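Local atomic coordinates of alpha-11 giardin (Giardia intestinalis, PDB entry 2II2), a protein that binds calcium as an annexin, and probably binds phospholipid and takes part in the parasite's attachment to the gut and in its cytoskeleton. Residues V101-P106 with H226-A231; S139-L144 with R220-A225. One frame throughout, in Å; residues are numbered along the deposited sequence.

Contact 1: residues V101-P106 with H226-A231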
ATOM      1  N   VAL A 101      -6.841   2.463   0.825  1.00  7.69           N
ATOM      2  CA  VAL A 101      -8.220   2.106   1.125  1.00  7.78           C
ATOM      3  C   VAL A 101      -8.563   0.662   0.830  1.00  7.33           C
ATOM      4  O   VAL A 101      -9.532   0.149   1.406  1.00  8.54           O
ATOM      5  CB  VAL A 101      -9.271   3.061   0.457  1.00  8.20           C
ATOM      6  CG1 VAL A 101      -8.957   4.535   0.835  1.00  8.96           C
ATOM      7  CG2 VAL A 101      -9.373   2.885  -1.051  1.00  9.77           C
ATOM      8  N   LEU A 102      -7.814   0.009  -0.057  1.00  7.20           N
ATOM      9  CA  LEU A 102      -8.091  -1.388  -0.370  1.00  8.01           C
ATOM     10  C   LEU A 102      -7.434  -2.342   0.623  1.00  8.36           C
ATOM     11  O   LEU A 102      -7.959  -3.414   0.889  1.00 11.40           O
ATOM     12  CB  LEU A 102      -7.675  -1.726  -1.806  1.00  8.14           C
ATOM     13  CG  LEU A 102      -8.364  -0.920  -2.927  1.00  8.29           C
ATOM     14  CD1 LEU A 102      -7.921  -1.431  -4.247  1.00  8.85           C
ATOM     15  CD2 LEU A 102      -9.891  -0.977  -2.839  1.00  9.17           C
ATOM     16  N   ILE A 103      -6.295  -1.964   1.166  1.00  8.22           N
ATOM     17  CA  ILE A 103      -5.582  -2.827   2.092  1.00  8.81           C
ATOM     18  C   ILE A 103      -5.863  -2.341   3.506  1.00  8.17           C
ATOM     19  O   ILE A 103      -5.023  -1.708   4.164  1.00  9.30           O
ATOM     20  CB  ILE A 103      -4.074  -2.907   1.763  1.00  7.69           C
ATOM     21  CG1 ILE A 103      -3.893  -3.238   0.264  1.00  8.42           C
ATOM     22  CG2 ILE A 103      -3.418  -3.977   2.609  1.00  9.33           C
ATOM     23  CD1 ILE A 103      -2.448  -3.316  -0.149  1.00  9.93           C
ATOM     24  N   ALA A 104      -7.085  -2.631   3.956  1.00  9.40           N
ATOM     25  CA  ALA A 104      -7.596  -2.009   5.176  1.00  9.90           C
ATOM     26  C   ALA A 104      -8.764  -2.792   5.711  1.00 10.54           C
ATOM     27  O   ALA A 104      -9.689  -3.119   4.962  1.00 11.33           O
ATOM     28  CB  ALA A 104      -8.031  -0.575   4.910  1.00 11.27           C
ATOM     29  N   THR A 105      -8.702  -3.100   7.001  1.00 10.74           N
ATOM     30  CA  THR A 105      -9.827  -3.693   7.697  1.00 11.55           C
ATOM     31  C   THR A 105     -10.931  -2.639   7.886  1.00 11.57           C
ATOM     32  O   THR A 105     -10.675  -1.441   7.745  1.00 11.02           O
ATOM     33  CB  THR A 105      -9.413  -4.153   9.095  1.00 12.33           C
ATOM     34  OG1 THR A 105      -9.002  -3.003   9.837  1.00 12.90           O
ATOM     35  CG2 THR A 105      -8.268  -5.168   9.055  1.00 12.11           C
ATOM     36  N   PRO A 106     -12.161  -3.065   8.206  1.00 12.28           N
ATOM     37  CA  PRO A 106     -13.158  -2.036   8.531  1.00 12.89           C
ATOM     38  C   PRO A 106     -12.720  -1.060   9.621  1.00 12.20           C
ATOM     39  O   PRO A 106     -13.014   0.125   9.529  1.00 12.45           O
ATOM     40  CB  PRO A 106     -14.364  -2.855   8.995  1.00 12.90           C
ATOM     41  CG  PRO A 106     -14.213  -4.180   8.287  1.00 13.54           C
ATOM     42  CD  PRO A 106     -12.727  -4.425   8.272  1.00 13.45           C
ATOM     43  N   HIS A 226      -9.001  -7.969  -5.200  1.00  6.55           N
ATOM     44  CA  HIS A 226      -9.109  -9.425  -5.359  1.00  6.22           C
ATOM     45  C   HIS A 226      -8.207 -10.153  -4.372  1.00  5.76           C
ATOM     46  O   HIS A 226      -8.651 -11.006  -3.613  1.00  7.10           O
ATOM     47  CB  HIS A 226      -8.724  -9.746  -6.817  1.00  6.78           C
ATOM     48  CG  HIS A 226      -8.287 -11.157  -7.040  1.00  7.36           C
ATOM     49  ND1 HIS A 226      -9.150 -12.229  -6.979  1.00  7.48           N
ATOM     50  CD2 HIS A 226      -7.056 -11.656  -7.286  1.00  8.32           C
ATOM     51  CE1 HIS A 226      -8.456 -13.333  -7.190  1.00  8.24           C
ATOM     52  NE2 HIS A 226      -7.192 -13.013  -7.389  1.00  8.05           N
ATOM     53  N   TYR A 227      -6.921  -9.824  -4.388  1.00  6.14           N
ATOM     54  CA  TYR A 227      -5.984 -10.536  -3.526  1.00  6.34           C
ATOM     55  C   TYR A 227      -6.243 -10.288  -2.050  1.00  6.55           C
ATOM     56  O   TYR A 227      -5.996 -11.175  -1.253  1.00  7.70           O
ATOM     57  CB  TYR A 227      -4.534 -10.243  -3.918  1.00  6.42           C
ATOM     58  CG  TYR A 227      -4.060 -11.075  -5.092  1.00  6.72           C
ATOM     59  CD1 TYR A 227      -3.508 -10.490  -6.216  1.00  6.72           C
ATOM     60  CD2 TYR A 227      -4.156 -12.469  -5.058  1.00  7.11           C
ATOM     61  CE1 TYR A 227      -3.052 -11.276  -7.299  1.00  7.38           C
ATOM     62  CE2 TYR A 227      -3.704 -13.250  -6.126  1.00  7.29           C
ATOM     63  CZ  TYR A 227      -3.155 -12.652  -7.238  1.00  6.75           C
ATOM     64  OH  TYR A 227      -2.685 -13.451  -8.250  1.00  9.17           O
ATOM     65  N   TYR A 228      -6.710  -9.091  -1.689  1.00  6.48           N
ATOM     66  CA  TYR A 228      -6.995  -8.768  -0.298  1.00  7.12           C
ATOM     67  C   TYR A 228      -7.996  -9.760   0.280  1.00  6.91           C
ATOM     68  O   TYR A 228      -7.873 -10.185   1.421  1.00  7.49           O
ATOM     69  CB  TYR A 228      -7.517  -7.324  -0.170  1.00  7.93           C
ATOM     70  CG  TYR A 228      -7.677  -6.955   1.292  1.00  7.67           C
ATOM     71  CD1 TYR A 228      -6.593  -6.439   2.012  1.00  7.94           C
ATOM     72  CD2 TYR A 228      -8.876  -7.123   1.942  1.00  8.55           C
ATOM     73  CE1 TYR A 228      -6.707  -6.126   3.366  1.00  8.02           C
ATOM     74  CE2 TYR A 228      -8.996  -6.818   3.305  1.00 10.22           C
ATOM     75  CZ  TYR A 228      -7.909  -6.315   4.013  1.00  9.63           C
ATOM     76  OH  TYR A 228      -8.012  -6.019   5.355  1.00 10.43           O
ATOM     77  N   ASN A 229      -8.985 -10.105  -0.544  1.00  7.29           N
ATOM     78  CA  ASN A 229      -9.988 -11.072  -0.135  1.00  6.89           C
ATOM     79  C   ASN A 229      -9.406 -12.459   0.186  1.00  7.88           C
ATOM     80  O   ASN A 229      -9.928 -13.180   1.020  1.00  9.21           O
ATOM     81  CB  ASN A 229     -11.062 -11.245  -1.175  1.00  7.30           C
ATOM     82  CG  ASN A 229     -11.991 -10.056  -1.280  1.00  8.36           C
ATOM     83  OD1 ASN A 229     -12.044  -9.216  -0.381  1.00 11.13           O
ATOM     84  ND2 ASN A 229     -12.733  -9.981  -2.369  1.00  8.95           N
ATOM     85  N   LEU A 230      -8.386 -12.840  -0.568  1.00  8.12           N
ATOM     86  CA  LEU A 230      -7.709 -14.119  -0.343  1.00  8.25           C
ATOM     87  C   LEU A 230      -6.803 -14.082   0.896  1.00  8.04           C
ATOM     88  O   LEU A 230      -6.862 -14.996   1.740  1.00  9.50           O
ATOM     89  CB  LEU A 230      -6.953 -14.536  -1.599  1.00  8.24           C
ATOM     90  CG  LEU A 230      -7.832 -14.807  -2.840  1.00  9.79           C
ATOM     91  CD1 LEU A 230      -6.974 -15.089  -4.084  1.00  9.09           C
ATOM     92  CD2 LEU A 230      -8.864 -15.908  -2.633  1.00 11.67           C
ATOM     93  N   ALA A 231      -6.019 -13.010   1.043  1.00  7.38           N
ATOM     94  CA  ALA A 231      -5.282 -12.736   2.278  1.00  7.41           C
ATOM     95  C   ALA A 231      -4.778 -11.304   2.218  1.00  7.20           C
ATOM     96  O   ALA A 231      -4.231 -10.895   1.224  1.00  7.52           O
ATOM     97  CB  ALA A 231      -4.073 -13.646   2.413  1.00  7.94           C
TER
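Tyr228, near the end of helix 216-230, lays its ring along the backbone that runs out of helix 94-102, and it is the one residue of 226-231 that touches 101-106. The tight, buried part is at the ring. Leu102 O stands over one face, 3.5 Å above the plane and displaced toward the rim, with CD1 as its nearest ring atom. From there the chain passes the ring obliquely, Ile103 CA lying 3.7 Å from Tyr228 CE1. Ile103 adds its CG2 branch, 4.0 Å from the same CE1; this methyl is turned away from its own backbone N. On the tyrosine, CG anti to the backbone N (chi1 -174°) carries the ring away from its helix and along the other chain, past Ile103, whose CA is 6.6 Å from Tyr228 CA, to the peptide of Ala104.

Toward the hydroxyl the surroundings are less enclosed, for Ala104 and Thr105 are partly exposed, although the atoms still approach closely. Tyr228 OH lies 3.3 Å from Ala104 C. Thr105 N is also near the hydroxyl, but at a poor angle for bonding, and instead donates to Glu108 OE1. Ala104 and Thr105 both direct CB away from the tyrosine, so Ala104 meets it through its peptide and Thr105 adds just the CG2 methyl, 3.8 Å from Tyr228 OH. A long, flat residue with a polar end suits this passage from buried helix end to partly exposed turn. Thr105 is the N-cap of helix 106-120, so the tyrosine packs against a helix-loop-helix corner of the all-helical annexin fold.

Contact 2: residues S139-L144 with R220-A225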
ATOM      1  N   SER A 139     -11.874   4.361 -10.070  1.00  8.22           N
ATOM      2  CA  SER A 139     -12.720   5.282  -9.311  1.00  8.28           C
ATOM      3  C   SER A 139     -13.754   4.585  -8.438  1.00  8.04           C
ATOM      4  O   SER A 139     -13.933   4.954  -7.265  1.00  9.27           O
ATOM      5  CB  SER A 139     -13.373   6.306 -10.223  1.00  9.56           C
ATOM      6  OG  SER A 139     -14.265   5.720 -11.163  1.00 12.46           O
ATOM      7  N   TYR A 140     -14.425   3.577  -8.995  1.00  8.59           N
ATOM      8  CA  TYR A 140     -15.353   2.797  -8.211  1.00  8.91           C
ATOM      9  C   TYR A 140     -14.676   2.124  -7.030  1.00  8.53           C
ATOM     10  O   TYR A 140     -15.258   2.034  -5.955  1.00  8.94           O
ATOM     11  CB  TYR A 140     -16.119   1.756  -9.044  1.00 10.41           C
ATOM     12  CG  TYR A 140     -17.265   2.375  -9.776  1.00 10.26           C
ATOM     13  CD1 TYR A 140     -17.152   2.736 -11.113  1.00 12.29           C
ATOM     14  CD2 TYR A 140     -18.459   2.634  -9.122  1.00 11.17           C
ATOM     15  CE1 TYR A 140     -18.205   3.346 -11.793  1.00 13.51           C
ATOM     16  CE2 TYR A 140     -19.531   3.251  -9.798  1.00 12.64           C
ATOM     17  CZ  TYR A 140     -19.382   3.593 -11.130  1.00 12.25           C
ATOM     18  OH  TYR A 140     -20.427   4.206 -11.788  1.00 14.97           O
ATOM     19  N   LEU A 141     -13.445   1.633  -7.192  1.00  7.56           N
ATOM     20  CA  LEU A 141     -12.735   1.005  -6.069  1.00  7.71           C
ATOM     21  C   LEU A 141     -12.589   1.994  -4.929  1.00  7.99           C
ATOM     22  O   LEU A 141     -12.765   1.618  -3.768  1.00  8.27           O
ATOM     23  CB  LEU A 141     -11.368   0.517  -6.520  1.00  8.05           C
ATOM     24  CG  LEU A 141     -11.376  -0.797  -7.302  1.00  7.49           C
ATOM     25  CD1 LEU A 141     -10.104  -0.936  -8.141  1.00  8.59           C
ATOM     26  CD2 LEU A 141     -11.537  -1.970  -6.327  1.00  8.01           C
ATOM     27  N   CYS A 142     -12.254   3.247  -5.259  1.00  8.15           N
ATOM     28  CA  CYS A 142     -12.050   4.246  -4.204  1.00  8.25           C
ATOM     29  C   CYS A 142     -13.322   4.445  -3.385  1.00  8.33           C
ATOM     30  O   CYS A 142     -13.323   4.370  -2.140  1.00  9.40           O
ATOM     31  CB  CYS A 142     -11.590   5.585  -4.754  1.00  8.44           C
ATOM     32  SG  CYS A 142      -9.945   5.521  -5.508  1.00  8.93           S
ATOM     33  N   HIS A 143     -14.421   4.710  -4.086  1.00  9.00           N
ATOM     34  CA  HIS A 143     -15.678   5.015  -3.412  1.00  9.27           C
ATOM     35  C   HIS A 143     -16.247   3.802  -2.673  1.00  8.99           C
ATOM     36  O   HIS A 143     -16.680   3.888  -1.517  1.00  9.94           O
ATOM     37  CB  HIS A 143     -16.725   5.498  -4.418  1.00  9.75           C
ATOM     38  CG  HIS A 143     -16.495   6.886  -4.924  1.00  9.58           C
ATOM     39  ND1 HIS A 143     -17.327   7.934  -4.589  1.00 11.98           N
ATOM     40  CD2 HIS A 143     -15.563   7.392  -5.769  1.00 10.36           C
ATOM     41  CE1 HIS A 143     -16.917   9.024  -5.220  1.00 11.78           C
ATOM     42  NE2 HIS A 143     -15.853   8.725  -5.946  1.00  9.60           N
ATOM     43  N   LEU A 144     -16.316   2.668  -3.365  1.00  8.87           N
ATOM     44  CA  LEU A 144     -16.972   1.508  -2.762  1.00  9.01           C
ATOM     45  C   LEU A 144     -16.158   0.920  -1.612  1.00  9.09           C
ATOM     46  O   LEU A 144     -16.727   0.415  -0.647  1.00  9.36           O
ATOM     47  CB  LEU A 144     -17.361   0.432  -3.787  1.00  9.17           C
ATOM     48  CG  LEU A 144     -18.365   0.889  -4.851  1.00 11.90           C
ATOM     49  CD1 LEU A 144     -18.726  -0.277  -5.775  1.00 14.05           C
ATOM     50  CD2 LEU A 144     -19.612   1.539  -4.267  1.00 14.30           C
ATOM     51  N   ARG A 220      -4.234  -2.954 -11.708  1.00  6.98           N
ATOM     52  CA  ARG A 220      -3.555  -3.113 -10.438  1.00  7.26           C
ATOM     53  C   ARG A 220      -4.532  -3.003  -9.271  1.00  6.66           C
ATOM     54  O   ARG A 220      -4.490  -3.801  -8.315  1.00  7.37           O
ATOM     55  CB  ARG A 220      -2.464  -2.054 -10.301  1.00  7.31           C
ATOM     56  CG  ARG A 220      -1.707  -2.030  -8.979  1.00  7.63           C
ATOM     57  CD  ARG A 220      -0.854  -0.801  -8.957  1.00  7.85           C
ATOM     58  NE  ARG A 220      -0.020  -0.620  -7.771  1.00  7.46           N
ATOM     59  CZ  ARG A 220      -0.464  -0.128  -6.614  1.00  6.87           C
ATOM     60  NH1 ARG A 220      -1.749   0.249  -6.456  1.00  7.08           N
ATOM     61  NH2 ARG A 220       0.360   0.007  -5.585  1.00  7.51           N
ATOM     62  N   GLY A 221      -5.420  -2.014  -9.331  1.00  7.06           N
ATOM     63  CA  GLY A 221      -6.348  -1.821  -8.210  1.00  6.65           C
ATOM     64  C   GLY A 221      -7.315  -3.000  -8.037  1.00  5.95           C
ATOM     65  O   GLY A 221      -7.601  -3.448  -6.915  1.00  6.30           O
ATOM     66  N   LEU A 222      -7.837  -3.488  -9.163  1.00  6.69           N
ATOM     67  CA  LEU A 222      -8.721  -4.646  -9.093  1.00  6.38           C
ATOM     68  C   LEU A 222      -7.984  -5.855  -8.567  1.00  6.05           C
ATOM     69  O   LEU A 222      -8.523  -6.619  -7.787  1.00  6.68           O
ATOM     70  CB  LEU A 222      -9.317  -4.958 -10.482  1.00  7.39           C
ATOM     71  CG  LEU A 222     -10.419  -4.010 -10.926  1.00  8.09           C
ATOM     72  CD1 LEU A 222     -10.648  -4.201 -12.398  1.00  9.35           C
ATOM     73  CD2 LEU A 222     -11.726  -4.272 -10.119  1.00  9.48           C
ATOM     74  N   CYS A 223      -6.733  -6.053  -8.993  1.00  6.43           N
ATOM     75  CA  CYS A 223      -5.974  -7.189  -8.471  1.00  6.41           C
ATOM     76  C   CYS A 223      -5.706  -7.058  -6.969  1.00  6.11           C
ATOM     77  O   CYS A 223      -5.667  -8.055  -6.265  1.00  6.36           O
ATOM     78  CB  CYS A 223      -4.655  -7.358  -9.216  1.00  7.14           C
ATOM     79  SG  CYS A 223      -4.815  -8.021 -10.875  1.00  7.81           S
ATOM     80  N   ILE A 224      -5.468  -5.840  -6.488  1.00  6.68           N
ATOM     81  CA  ILE A 224      -5.247  -5.641  -5.067  1.00  6.80           C
ATOM     82  C   ILE A 224      -6.509  -6.026  -4.273  1.00  6.01           C
ATOM     83  O   ILE A 224      -6.451  -6.715  -3.228  1.00  6.78           O
ATOM     84  CB  ILE A 224      -4.782  -4.207  -4.759  1.00  6.16           C
ATOM     85  CG1 ILE A 224      -3.340  -4.025  -5.221  1.00  6.71           C
ATOM     86  CG2 ILE A 224      -4.916  -3.890  -3.279  1.00  6.78           C
ATOM     87  CD1 ILE A 224      -2.855  -2.590  -5.225  1.00  8.31           C
ATOM     88  N   ALA A 225      -7.658  -5.535  -4.738  1.00  6.59           N
ATOM     89  CA  ALA A 225      -8.912  -5.847  -4.042  1.00  6.75           C
ATOM     90  C   ALA A 225      -9.208  -7.348  -4.050  1.00  6.87           C
ATOM     91  O   ALA A 225      -9.610  -7.937  -3.031  1.00  7.22           O
ATOM     92  CB  ALA A 225     -10.057  -5.064  -4.618  1.00  7.66           C
TER
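Leu141 turns its side chain from helix 137-147 toward helix 216-230, and its two methyl branches make every close contact between these segments. CG lies opposite the carbonyl carbon, beside the backbone N (chi1 -78°), which sends both methyls across to the other helix. The first kind of interaction is side chain on backbone. Leu141 CD1 rests on the peptide joining Gly221 to Leu222, 3.5 Å from Gly221 C and 3.6 Å from Leu222 N. Glycine fits here because a CB would point at Leu141 and come too close to that methyl.

The second kind is apolar contact between side chains. CD1 of Leu141 also approaches CG of Leu222, at 4.2 Å, whose side chain leans inward at its end. Leu141 CD2 lies 3.8 Å from Ala225 CB, one turn farther along from Gly221, where alanine's short side chain meets the leucine with one methyl.

All four touching residues are buried, and polar side chains of the segments bond away from this patch, for example Arg220 to Asp99 in a salt bridge and His143 NE2 to Ile132 O. Helix 94-102 covers Leu141 through His98, and helix 175-184 covers Leu222 and Ala225. The segment axes approach to 10.2 Å at 40°, with one leucine packed on the face formed by Gly221, Leu222 and Ala225, as in the helix-helix packing of an annexin's helical bundle.

Contacts 1 and 2 share helix 216-230: residues 220-225 serve contact 2, and the next turn, from His226, serves contact 1. Their centres are about 10 Å apart, and Leu102 bridges them. Its CD1 reaches Gly221 O at 3.4 Å, its CD2 meets Leu141 CD2 at 4.0 Å, and its CB packs on Ile224 CG2, so helix 94-102 and helix 137-147 come together against the same helix. Ile103 CG1 also lies 3.7 Å from Ile224 CG2. Contact 2 is wholly buried, whereas contact 1 runs out toward the surface. Both lie away from the calcium site involving Ile60 and Glu66, which holds no calcium in this structure.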